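Local coordinates for kelch domain-containing protein (Colletotrichum graminicola M1.001, PDB 5C86) that probably oxidises alcohols at a copper site, being a kelch beta-propeller enzyme akin to galactose oxidase, at residues 114-119 with 145-150; 110-115 with 154-159; 135-140 with 172-177. All blocks are in the same frame, centred on the assembly; numbering follows the deposited sequence. Where two conformers were deposited one is given.

Contact 1 of 3, residues 114-119 with 145-150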
loop_
_atom_site.group_PDB
_atom_site.type_symbol
_atom_site.label_atom_id
_atom_site.label_comp_id
_atom_site.label_asym_id
_atom_site.label_seq_id
_atom_site.Cartn_x
_atom_site.Cartn_y
_atom_site.Cartn_z
ATOM N N MET A 114 13.134 4.350 -17.160
ATOM C CA MET A 114 13.737 5.211 -16.148
ATOM C C MET A 114 15.148 5.697 -16.518
ATOM O O MET A 114 15.796 5.015 -17.348
ATOM C CB MET A 114 13.782 4.491 -14.779
ATOM C CG MET A 114 12.411 4.332 -14.096
ATOM S SD MET A 114 12.569 3.390 -12.555
ATOM C CE MET A 114 12.993 1.765 -13.049
ATOM N N GLN A 115 15.509 6.833 -15.965
ATOM C CA GLN A 115 16.887 7.387 -16.093
ATOM C C GLN A 115 17.911 6.507 -15.416
ATOM O O GLN A 115 19.055 6.450 -15.886
ATOM C CB GLN A 115 16.996 8.778 -15.572
ATOM C CG GLN A 115 16.149 9.736 -16.412
ATOM C CD GLN A 115 16.791 9.941 -17.787
ATOM O OE1 GLN A 115 16.246 9.537 -18.808
ATOM N NE2 GLN A 115 18.009 10.467 -17.766
ATOM N N ILE A 116 17.542 5.885 -14.280
ATOM C CA ILE A 116 18.458 5.019 -13.522
ATOM C C ILE A 116 17.753 3.716 -13.301
ATOM O O ILE A 116 16.644 3.727 -12.649
ATOM C CB ILE A 116 18.844 5.637 -12.190
ATOM C CG1 ILE A 116 19.388 7.052 -12.393
ATOM C CG2 ILE A 116 19.802 4.742 -11.406
ATOM C CD1 ILE A 116 19.476 7.992 -11.218
ATOM N N SER A 117 18.287 2.615 -13.805
ATOM C CA SER A 117 17.675 1.317 -13.651
ATOM C C SER A 117 17.782 0.874 -12.175
ATOM O O SER A 117 18.747 1.219 -11.478
ATOM C CB SER A 117 18.255 0.261 -14.595
ATOM O OG SER A 117 19.651 0.113 -14.412
ATOM N N ARG A 118 16.781 0.109 -11.721
ATOM C CA ARG A 118 16.649 -0.102 -10.263
ATOM C C ARG A 118 15.686 -1.225 -9.992
ATOM O O ARG A 118 14.907 -1.600 -10.842
ATOM C CB ARG A 118 16.208 1.132 -9.550
ATOM C CG ARG A 118 14.891 1.700 -10.078
ATOM C CD ARG A 118 14.620 2.980 -9.398
ATOM N NE ARG A 118 15.247 4.174 -10.016
ATOM C CZ ARG A 118 15.810 5.180 -9.402
ATOM N NH1 ARG A 118 16.023 5.228 -8.069
ATOM N NH2 ARG A 118 16.176 6.281 -10.054
ATOM N N GLY A 119 15.740 -1.699 -8.767
ATOM C CA GLY A 119 14.813 -2.684 -8.280
ATOM C C GLY A 119 14.748 -2.639 -6.802
ATOM O O GLY A 119 15.771 -2.297 -6.189
ATOM N N ASN A 145 19.693 7.411 -7.159
ATOM C CA ASN A 145 19.142 8.667 -6.831
ATOM C C ASN A 145 17.706 8.880 -7.327
ATOM O O ASN A 145 17.142 8.018 -7.989
ATOM C CB ASN A 145 20.060 9.811 -7.301
ATOM C CG ASN A 145 21.393 9.792 -6.619
ATOM O OD1 ASN A 145 21.491 9.627 -5.412
ATOM N ND2 ASN A 145 22.452 10.089 -7.371
ATOM N N GLY A 146 17.135 9.994 -6.867
ATOM C CA GLY A 146 15.717 10.278 -7.157
ATOM C C GLY A 146 15.432 10.704 -8.551
ATOM O O GLY A 146 16.263 11.405 -9.180
ATOM N N GLU A 147 14.289 10.260 -9.105
ATOM C CA GLU A 147 13.832 10.706 -10.378
ATOM C C GLU A 147 12.323 10.781 -10.359
ATOM O O GLU A 147 11.661 10.117 -9.529
ATOM C CB GLU A 147 14.341 9.875 -11.511
ATOM C CG GLU A 147 13.949 8.381 -11.589
ATOM C CD GLU A 147 14.564 7.743 -12.802
ATOM O OE1 GLU A 147 15.389 6.823 -12.636
ATOM O OE2 GLU A 147 14.184 8.116 -13.932
ATOM N N VAL A 148 11.790 11.503 -11.314
ATOM C CA VAL A 148 10.324 11.755 -11.355
ATOM C C VAL A 148 9.769 11.591 -12.747
ATOM O O VAL A 148 10.374 12.049 -13.746
ATOM C CB VAL A 148 10.005 13.065 -10.712
ATOM C CG1 VAL A 148 10.561 14.299 -11.445
ATOM C CG2 VAL A 148 8.470 13.226 -10.521
ATOM N N TYR A 149 8.629 10.881 -12.849
ATOM C CA TYR A 149 7.942 10.609 -14.056
ATOM C C TYR A 149 6.748 11.583 -14.236
ATOM O O TYR A 149 5.876 11.671 -13.359
ATOM C CB TYR A 149 7.432 9.213 -14.117
ATOM C CG TYR A 149 6.743 8.819 -15.366
ATOM C CD1 TYR A 149 7.433 8.688 -16.585
ATOM C CD2 TYR A 149 5.401 8.571 -15.392
ATOM C CE1 TYR A 149 6.789 8.275 -17.722
ATOM C CE2 TYR A 149 4.705 8.169 -16.540
ATOM C CZ TYR A 149 5.403 8.033 -17.769
ATOM O OH TYR A 149 4.712 7.676 -18.945
ATOM N N ASP A 150 6.651 12.211 -15.405
ATOM C CA ASP A 150 5.530 13.113 -15.712
ATOM C C ASP A 150 4.712 12.345 -16.692
ATOM O O ASP A 150 5.077 12.180 -17.845
ATOM C CB ASP A 150 6.028 14.431 -16.295
ATOM C CG ASP A 150 4.860 15.383 -16.689
ATOM O OD1 ASP A 150 3.746 14.885 -16.861
ATOM O OD2 ASP A 150 5.103 16.573 -16.830
#
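Arg118 meets Asn145 and Glu147 with the edge of its guanidinium rather than with a face: Asn145 O and Glu147 OE1 both lie close to the plane of the group. NH1 and NH2 of Arg118 converge end-on upon Asn145 O, at 3.0 and 2.9 Å, so one backbone carbonyl takes two N-H groups. NH2 of Arg118 also forms a salt bridge to Glu147 OE1 (2.8 Å), arriving on the anti lone pair of that oxygen. The two charged groups meet tip to tip with planes 67° apart; the pair is therefore a twisted contact of one nitrogen and one oxygen, not a flat two-by-two pairing. The inner sides of the carboxylate serve the backbone. OE2 of Glu147 accepts from Gln115 N at 2.7 Å through its syn lone pair, and OE1 is approached on its syn side by Ile116 N at 2.9 Å. Three hydrogen bonds thus hold the buried Glu147 carboxylate in place, and Arg118 supplies a nearby charge that would stabilise its anionic form. Glu147 CG stands between its own N and carbonyl carbon (chi1 63°), and the chain beyond is extended, carrying the acid across to the loop. Arg118 bends at chi3 (86°), and its NE donates to Ile116 O at 3.0 Å, the carbonyl oxygen lying well out of the guanidinium plane. Gln115 CB packs 3.3 Å from Glu147 OE2, and Ile116 CD1 lies 4.0 Å from Asn145 O. Outside the contact, Arg118 NH1 also reaches Gly135 O, while Asn145 OD1 accepts from Val164 N. The Arg-Glu pair ties the loop leading from strand 109-111 into the next blade to that blade's third strand, 147-150, within the kelch beta-propeller.

Contact 2 of 3, residues 110-115 with 154-159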
loop_
_atom_site.group_PDB
_atom_site.type_symbol
_atom_site.label_atom_id
_atom_site.label_comp_id
_atom_site.label_asym_id
_atom_site.label_seq_id
_atom_site.Cartn_x
_atom_site.Cartn_y
_atom_site.Cartn_z
ATOM N N PRO A 110 4.291 -0.424 -22.602
ATOM C CA PRO A 110 5.445 0.264 -22.154
ATOM C C PRO A 110 5.293 1.721 -22.039
ATOM O O PRO A 110 4.585 2.366 -22.797
ATOM C CB PRO A 110 6.512 -0.047 -23.275
ATOM C CG PRO A 110 5.665 -0.243 -24.448
ATOM C CD PRO A 110 4.470 -0.987 -23.960
ATOM N N LEU A 111 5.955 2.268 -21.058
ATOM C CA LEU A 111 6.242 3.650 -20.912
ATOM C C LEU A 111 7.713 3.880 -21.048
ATOM O O LEU A 111 8.447 2.924 -21.257
ATOM C CB LEU A 111 5.652 4.201 -19.590
ATOM C CG LEU A 111 4.112 4.145 -19.431
ATOM C CD1 LEU A 111 3.687 4.709 -18.068
ATOM C CD2 LEU A 111 3.409 4.962 -20.488
ATOM N N SER A 112 8.150 5.126 -20.894
ATOM C CA SER A 112 9.557 5.487 -21.051
ATOM C C SER A 112 10.380 4.735 -20.017
ATOM O O SER A 112 9.966 4.656 -18.843
ATOM C CB SER A 112 9.704 6.966 -20.899
ATOM O OG SER A 112 11.059 7.453 -20.978
ATOM N N ASN A 113 11.584 4.254 -20.395
ATOM C CA ASN A 113 12.510 3.723 -19.427
ATOM C C ASN A 113 12.889 4.779 -18.409
ATOM O O ASN A 113 13.036 5.925 -18.650
ATOM C CB ASN A 113 13.835 3.320 -20.173
ATOM C CG ASN A 113 13.720 2.125 -20.990
ATOM O OD1 ASN A 113 12.803 1.348 -21.015
ATOM N ND2 ASN A 113 14.803 1.930 -21.756
ATOM N N MET A 114 13.134 4.350 -17.160
ATOM C CA MET A 114 13.737 5.211 -16.148
ATOM C C MET A 114 15.148 5.697 -16.518
ATOM O O MET A 114 15.796 5.015 -17.348
ATOM C CB MET A 114 13.782 4.491 -14.779
ATOM C CG MET A 114 12.411 4.332 -14.096
ATOM S SD MET A 114 12.569 3.390 -12.555
ATOM C CE MET A 114 12.993 1.765 -13.049
ATOM N N GLN A 115 15.509 6.833 -15.965
ATOM C CA GLN A 115 16.887 7.387 -16.093
ATOM C C GLN A 115 17.911 6.507 -15.416
ATOM O O GLN A 115 19.055 6.450 -15.886
ATOM C CB GLN A 115 16.996 8.778 -15.572
ATOM C CG GLN A 115 16.149 9.736 -16.412
ATOM C CD GLN A 115 16.791 9.941 -17.787
ATOM O OE1 GLN A 115 16.246 9.537 -18.808
ATOM N NE2 GLN A 115 18.009 10.467 -17.766
ATOM N N ASN A 154 5.256 11.683 -20.751
ATOM C CA ASN A 154 5.976 10.380 -20.720
ATOM C C ASN A 154 7.481 10.545 -20.598
ATOM O O ASN A 154 8.224 9.962 -21.407
ATOM C CB ASN A 154 5.569 9.521 -21.929
ATOM C CG ASN A 154 6.135 8.081 -21.953
ATOM O OD1 ASN A 154 6.289 7.330 -20.976
ATOM N ND2 ASN A 154 6.450 7.667 -23.160
ATOM N N THR A 155 7.912 11.341 -19.638
ATOM C CA THR A 155 9.319 11.600 -19.386
ATOM C C THR A 155 9.689 11.283 -17.954
ATOM O O THR A 155 8.887 11.549 -17.053
ATOM C CB THR A 155 9.700 13.074 -19.598
ATOM O OG1 THR A 155 8.987 13.916 -18.655
ATOM C CG2 THR A 155 9.392 13.491 -21.012
ATOM N N TRP A 156 10.902 10.770 -17.757
ATOM C CA TRP A 156 11.574 10.679 -16.467
ATOM C C TRP A 156 12.652 11.723 -16.396
ATOM O O TRP A 156 13.434 11.858 -17.407
ATOM C CB TRP A 156 12.223 9.315 -16.303
ATOM C CG TRP A 156 11.259 8.160 -16.068
ATOM C CD1 TRP A 156 10.756 7.322 -16.936
ATOM C CD2 TRP A 156 10.689 7.797 -14.772
ATOM N NE1 TRP A 156 9.941 6.368 -16.352
ATOM C CE2 TRP A 156 9.875 6.641 -15.014
ATOM C CE3 TRP A 156 10.842 8.288 -13.474
ATOM C CZ2 TRP A 156 9.146 6.015 -13.961
ATOM C CZ3 TRP A 156 10.119 7.667 -12.446
ATOM C CH2 TRP A 156 9.330 6.539 -12.711
ATOM N N THR A 157 12.770 12.436 -15.317
ATOM C CA THR A 157 13.785 13.448 -15.103
ATOM C C THR A 157 14.509 13.132 -13.769
ATOM O O THR A 157 13.857 12.961 -12.726
ATOM C CB THR A 157 13.103 14.815 -15.075
ATOM O OG1 THR A 157 12.242 14.917 -16.229
ATOM C CG2 THR A 157 14.141 15.944 -15.079
ATOM N N LYS A 158 15.845 13.066 -13.765
ATOM C CA LYS A 158 16.613 13.020 -12.569
ATOM C C LYS A 158 16.512 14.264 -11.797
ATOM O O LYS A 158 16.456 15.367 -12.354
ATOM C CB LYS A 158 18.108 12.710 -12.865
ATOM C CG LYS A 158 18.235 11.369 -13.533
ATOM C CD LYS A 158 19.644 10.868 -13.723
ATOM C CE LYS A 158 20.319 11.735 -14.799
ATOM N NZ LYS A 158 21.409 10.872 -15.304
ATOM N N LEU A 159 16.471 14.153 -10.466
ATOM C CA LEU A 159 16.351 15.291 -9.642
ATOM C C LEU A 159 17.665 15.421 -8.859
ATOM O O LEU A 159 17.922 14.709 -7.869
ATOM C CB LEU A 159 15.188 15.119 -8.682
ATOM C CG LEU A 159 13.829 15.125 -9.392
ATOM C CD1 LEU A 159 12.715 14.553 -8.462
ATOM C CD2 LEU A 159 13.465 16.528 -9.915
HETATM O O HOH W 1 12.106 9.687 -20.247
HETATM O O HOH W 2 20.278 8.656 -17.413
#
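At Ser112-Asn154 and Met114-Trp156 the two backbones run nearly alongside, their end-to-end directions 14° apart, yet no main-chain hydrogen bond joins them directly; side chains and water make the links. Asn154 OD1 accepts from Ser112 N at 2.9 Å and also from Tyr149 OH. Asn154 CG stands anti to the backbone N (chi1 -174°), and OD1 of the amide beyond it meets Ser112 N. Asn154 and Thr155 both face Asp150 in a G1 beta bulge at the turn between strands 147-150 and 155-158. Trp156 has the largest share of the buried surface. Met114 CG lies over one face of its six-membered ring, 3.7 Å from the centroid, in a CH-pi contact offset toward the rim, and Met114 SD adds a Met-aromatic contact over the ring, 4.7 Å from the same centroid. The two side chains lie side by side and point the same way. At the ring edge NE1 of Trp156 makes a weak hydrogen bond to Ser112 O (3.0 Å), which Thr95 OG1 also donates to. This is a blade-to-blade seam of the propeller: 155-158 is the outermost strand of the kelch blade, and 110-115 takes in the end of 109-111, the outermost strand of the preceding one, and the loop after it. Water 1 links the Ser112 hydroxyl to the backbone of Trp156, lying 2.6 Å from Ser112 OG and accepting from Trp156 N. Farther along, Gln115 and Lys158 cross at about a right angle, with Gln115 CB 3.5 Å from Lys158 CG. Water 2 donates to Gln115 O and accepts from Lys158 NZ at 3.3 Å.

Contact 3 of 3, residues 135-140 with 172-177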
loop_
_atom_site.group_PDB
_atom_site.type_symbol
_atom_site.label_atom_id
_atom_site.label_comp_id
_atom_site.label_asym_id
_atom_site.label_seq_id
_atom_site.Cartn_x
_atom_site.Cartn_y
_atom_site.Cartn_z
ATOM N N GLY A 135 16.013 5.166 -4.664
ATOM C CA GLY A 135 16.635 3.911 -4.249
ATOM C C GLY A 135 16.426 2.707 -5.105
ATOM O O GLY A 135 16.025 2.768 -6.270
ATOM N N GLY A 136 16.708 1.553 -4.526
ATOM C CA GLY A 136 16.386 0.282 -5.131
ATOM C C GLY A 136 17.669 -0.331 -5.727
ATOM O O GLY A 136 17.927 -0.132 -6.923
ATOM N N SER A 137 18.313 -1.209 -4.960
ATOM C CA SER A 137 19.549 -1.865 -5.445
ATOM C C SER A 137 19.498 -3.352 -5.599
ATOM O O SER A 137 20.555 -4.050 -5.689
ATOM C CB SER A 137 20.727 -1.333 -4.616
ATOM O OG SER A 137 20.625 -1.625 -3.238
ATOM N N PHE A 138 18.304 -3.909 -5.704
ATOM C CA PHE A 138 18.145 -5.313 -6.076
ATOM C C PHE A 138 18.715 -5.547 -7.462
ATOM O O PHE A 138 19.301 -6.625 -7.712
ATOM C CB PHE A 138 16.714 -5.730 -6.004
ATOM C CG PHE A 138 16.401 -7.031 -6.656
ATOM C CD1 PHE A 138 16.667 -8.228 -6.027
ATOM C CD2 PHE A 138 15.842 -7.047 -7.893
ATOM C CE1 PHE A 138 16.336 -9.447 -6.667
ATOM C CE2 PHE A 138 15.577 -8.227 -8.544
ATOM C CZ PHE A 138 15.843 -9.429 -7.927
ATOM N N SER A 139 18.441 -4.626 -8.360
ATOM C CA SER A 139 18.856 -4.726 -9.770
ATOM C C SER A 139 19.207 -3.321 -10.172
ATOM O O SER A 139 19.105 -2.382 -9.359
ATOM C CB SER A 139 17.718 -5.304 -10.572
ATOM O OG SER A 139 16.621 -4.388 -10.418
ATOM N N GLY A 140 19.767 -3.171 -11.378
ATOM C CA GLY A 140 20.078 -1.858 -11.856
ATOM C C GLY A 140 21.535 -1.481 -11.767
ATOM O O GLY A 140 22.353 -2.336 -11.580
ATOM N N GLY A 172 23.620 -3.543 6.239
ATOM C CA GLY A 172 22.892 -4.632 5.603
ATOM C C GLY A 172 22.719 -4.423 4.106
ATOM O O GLY A 172 23.156 -3.429 3.509
ATOM N N MET A 173 22.068 -5.420 3.534
ATOM C CA MET A 173 21.733 -5.470 2.102
ATOM C C MET A 173 20.711 -4.438 1.718
ATOM O O MET A 173 19.875 -4.030 2.524
ATOM C CB MET A 173 21.143 -6.844 1.739
ATOM C CG MET A 173 22.126 -7.919 2.034
ATOM S SD MET A 173 21.275 -9.423 2.468
ATOM C CE MET A 173 19.948 -9.556 1.240
ATOM N N PHE A 174 20.795 -4.018 0.466
ATOM C CA PHE A 174 19.838 -3.085 -0.150
ATOM C C PHE A 174 19.499 -1.930 0.798
ATOM O O PHE A 174 18.302 -1.648 1.025
ATOM C CB PHE A 174 18.571 -3.839 -0.558
ATOM C CG PHE A 174 18.857 -5.119 -1.349
ATOM C CD1 PHE A 174 19.726 -5.105 -2.409
ATOM C CD2 PHE A 174 18.271 -6.297 -0.974
ATOM C CE1 PHE A 174 19.991 -6.303 -3.106
ATOM C CE2 PHE A 174 18.476 -7.464 -1.691
ATOM C CZ PHE A 174 19.337 -7.454 -2.746
ATOM N N PRO A 175 20.497 -1.258 1.410
ATOM C CA PRO A 175 20.193 -0.282 2.410
ATOM C C PRO A 175 19.472 1.017 1.927
ATOM O O PRO A 175 19.015 1.829 2.786
ATOM C CB PRO A 175 21.580 0.021 3.056
ATOM C CG PRO A 175 22.492 -0.101 1.869
ATOM C CD PRO A 175 21.977 -1.322 1.160
ATOM N N ASP A 176 19.419 1.197 0.619
ATOM C CA ASP A 176 18.740 2.293 -0.028
ATOM C C ASP A 176 17.350 1.910 -0.495
ATOM O O ASP A 176 16.735 2.675 -1.248
ATOM C CB ASP A 176 19.574 2.675 -1.241
ATOM C CG ASP A 176 19.733 1.528 -2.265
ATOM O OD1 ASP A 176 19.433 0.281 -2.003
ATOM O OD2 ASP A 176 20.236 1.861 -3.394
ATOM N N SER A 177 16.834 0.754 -0.109
ATOM C CA SER A 177 15.641 0.199 -0.778
ATOM C C SER A 177 14.411 0.241 0.164
ATOM O O SER A 177 14.558 0.426 1.413
ATOM C CB SER A 177 15.950 -1.213 -1.203
ATOM O OG SER A 177 17.020 -1.098 -2.178
#
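Ser137, just after the double glycine that closes the second strand of the kelch blade, reaches into the type I beta turn from Phe174 to Ser177 and meets Asp176 with its hydroxyl. Ser137 OG and Asp176 CG each sit between their own backbone N and carbonyl carbon (chi1 62° and 61°). Ser137 OG donates to Asp176 OD1 at 2.6 Å, on the syn side of the carboxylate. Ser177 OG, anti to its own carbonyl carbon, accepts from Ser137 N at 3.1 Å and donates to the same Asp176 OD1. A closed run of bonds results, with both the backbone and the hydroxyl of Ser137 held. Gly135, with no CB to clash, lets the turn come close: Asp176 O lies 3.2 Å from Gly135 CA in a CA-H...O contact and takes a weak hydrogen bond from Gly136 N. Phe174 CG is anti to its carbonyl carbon (chi1 -49°), and Ser137 OG lies at the edge of the ring, in its plane. Phe174 CE1 comes 3.6 Å from Phe138 CA, beside the backbone, and Phe174 CZ sits at the edge of the Phe138 ring. Both rings also border Tyr120, a copper ligand, Phe138 by stacking and Phe174 edge-to-face. The two hydroxyl donors reach Asp176 OD1 from opposite faces of the carboxylate plane, Ser177 OG from well above it at 2.8 Å.

How the contacts relate
Contacts 1 and 2 share Met114 and Gln115 and lie with centres about 6 Å apart; neighbouring strands 147-150 and 155-158 connect them, with a probable hydrogen bond from Asp150 N to Thr155 O at 2.9 Å. Contact 3 sits about 13 Å from contact 1, centre to centre, joined to it by Arg118 NH1 to Gly135 O (3.0 Å) and Gly119 O to Phe138 N (3.0 Å). Contacts 2 and 3 do not touch, their nearest atoms about 7 Å apart. The series approaches the copper site, which is empty here: from the Tyr120 side chain, those of Met114, Arg118 and Phe138 lie about 11, 8 and 3 Å away. The Phe138 side chain is about 7 Å from that of His423, another copper ligand.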